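Long-range contact in valine-pyruvate aminotransferase (Salmonella typhimurium, PDB 3G7Q), which transfers the amino group of L-valine to pyruvate with the help of pyridoxal 5'-phosphate, giving L-alanine and 3-methyl-2-oxobutanoate: residues K347-T352 / E411-E416. Residues are numbered along the deposited sequence; the frame is centred on the assembly and turned at random. Where two conformers were deposited one is given.
Sequences KDLPIT and ERAWRE
W414 holds CG anti to its carbonyl carbon (chi1 -77°) and sets the indole plane nearly perpendicular to the CA-CB-CG plane (chi2 97°), which sends the ring out from the C-terminal helix 396-416 to lie against the loop 347-352. This loop links strand 341-345 to helix 353-362 in this fold type I, PLP-dependent aminotransferase of the class I and II family, so the contact packs the end of the C-terminal helix against the loop that leads into helix 353-362. P350 supplies the main touch: its CD sits over one face of the indole, 3.9 Å from the centroid of the six-membered ring, a CH-pi contact in which the P350 and W414 side chains cross at about a right angle. R330 also meets the indole in a cation-pi contact. L349, with CG anti to the backbone N, brings CD1 back obliquely to within 3.8 Å of W414 NE1, while the same side chain also touches L356 of the following helix. One helix position earlier, A413 points its methyl at the loop and receives I351, whose CG1 takes the crowded place between N and carbonyl carbon (chi1 64°); I351 CD1 ends 3.8 Å from A413 CB. Past these apolar contacts, the loop backbone borders the far end of the indole. K347 O lies at the ring edge, near its plane, 3.6 Å from W414 CZ2, and D348 O comes in obliquely, 3.4 Å from W414 CH2.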
# COMPACT_ATOMS: atom_id res chain seq x y z
N LYS A 347 8.83 37.32 -7.85
CA LYS A 347 10.21 37.62 -8.28
C LYS A 347 10.86 38.71 -7.44
O LYS A 347 10.28 39.76 -7.22
CB LYS A 347 10.29 37.95 -9.78
CG LYS A 347 11.73 38.20 -10.29
CD LYS A 347 11.85 38.19 -11.84
CE LYS A 347 13.33 38.35 -12.27
NZ LYS A 347 13.86 39.67 -11.87
N ASP A 348 12.04 38.39 -6.91
CA ASP A 348 12.81 39.30 -6.06
C ASP A 348 12.09 39.68 -4.74
O ASP A 348 12.43 40.71 -4.13
CB ASP A 348 13.27 40.55 -6.83
CG ASP A 348 14.06 40.21 -8.08
OD1 ASP A 348 14.87 39.26 -8.06
OD2 ASP A 348 13.86 40.89 -9.08
N LEU A 349 11.12 38.88 -4.30
CA LEU A 349 10.44 39.13 -3.02
C LEU A 349 11.52 39.39 -1.98
O LEU A 349 12.51 38.65 -1.88
CB LEU A 349 9.62 37.90 -2.59
CG LEU A 349 8.65 38.06 -1.41
CD1 LEU A 349 7.56 39.07 -1.77
CD2 LEU A 349 8.03 36.70 -1.02
N PRO A 350 11.38 40.47 -1.18
CA PRO A 350 12.44 40.76 -0.20
C PRO A 350 12.38 40.00 1.13
O PRO A 350 13.08 40.36 2.09
CB PRO A 350 12.30 42.28 0.03
CG PRO A 350 10.90 42.55 -0.22
CD PRO A 350 10.35 41.51 -1.17
N ILE A 351 11.53 38.98 1.20
CA ILE A 351 11.46 38.06 2.30
C ILE A 351 11.36 36.68 1.66
O ILE A 351 11.08 36.58 0.47
CB ILE A 351 10.23 38.27 3.25
CG1 ILE A 351 8.88 38.03 2.56
CG2 ILE A 351 10.31 39.67 3.96
CD1 ILE A 351 7.73 37.98 3.56
N THR A 352 11.61 35.64 2.45
CA THR A 352 11.46 34.27 1.91
C THR A 352 10.00 33.82 1.93
O THR A 352 9.19 34.32 2.70
CB THR A 352 12.26 33.26 2.71
OG1 THR A 352 11.67 33.13 4.01
CG2 THR A 352 13.73 33.66 2.82
N GLU A 411 2.24 42.83 -0.67
CA GLU A 411 2.37 44.28 -0.57
C GLU A 411 3.05 44.66 0.72
O GLU A 411 3.90 45.55 0.72
CB GLU A 411 0.99 44.96 -0.65
CG GLU A 411 0.89 46.41 -0.22
CD GLU A 411 1.68 47.41 -1.04
OE1 GLU A 411 2.01 47.09 -2.20
OE2 GLU A 411 1.92 48.55 -0.54
N ARG A 412 2.65 44.05 1.82
CA ARG A 412 3.27 44.34 3.10
C ARG A 412 4.79 44.07 3.06
O ARG A 412 5.56 44.89 3.56
CB ARG A 412 2.65 43.51 4.23
CG ARG A 412 3.23 43.80 5.60
CD ARG A 412 2.65 42.90 6.66
NE ARG A 412 1.21 43.06 6.80
N ALA A 413 5.20 42.93 2.51
CA ALA A 413 6.63 42.58 2.41
C ALA A 413 7.42 43.66 1.63
O ALA A 413 8.49 44.10 2.04
CB ALA A 413 6.80 41.20 1.75
N TRP A 414 6.87 44.08 0.50
CA TRP A 414 7.53 45.11 -0.32
C TRP A 414 7.52 46.48 0.35
O TRP A 414 8.42 47.28 0.14
CB TRP A 414 6.88 45.20 -1.70
CG TRP A 414 7.27 44.10 -2.64
CD1 TRP A 414 6.58 42.96 -2.89
CD2 TRP A 414 8.45 44.04 -3.42
NE1 TRP A 414 7.24 42.20 -3.83
CE2 TRP A 414 8.40 42.85 -4.17
CE3 TRP A 414 9.56 44.90 -3.58
CZ2 TRP A 414 9.41 42.47 -5.06
CZ3 TRP A 414 10.57 44.52 -4.46
CH2 TRP A 414 10.48 43.31 -5.20
N ARG A 415 6.53 46.74 1.20
CA ARG A 415 6.42 48.02 1.86
C ARG A 415 7.28 48.12 3.11
O ARG A 415 7.92 49.14 3.33
CB ARG A 415 4.96 48.22 2.26
CG ARG A 415 4.61 49.53 2.90
CD ARG A 415 3.08 49.60 3.20
NE ARG A 415 2.67 48.71 4.30
CZ ARG A 415 1.78 47.69 4.23
NH1 ARG A 415 1.10 47.43 3.13
NH2 ARG A 415 1.52 46.98 5.31
N GLU A 416 7.28 47.06 3.91
CA GLU A 416 7.93 47.09 5.21
C GLU A 416 8.66 45.83 5.66
O GLU A 416 9.07 45.76 6.81
CB GLU A 416 6.87 47.45 6.28
CG GLU A 416 5.75 46.41 6.42
CD GLU A 416 4.85 46.60 7.65
OE1 GLU A 416 4.64 47.76 8.04
OE2 GLU A 416 4.34 45.58 8.19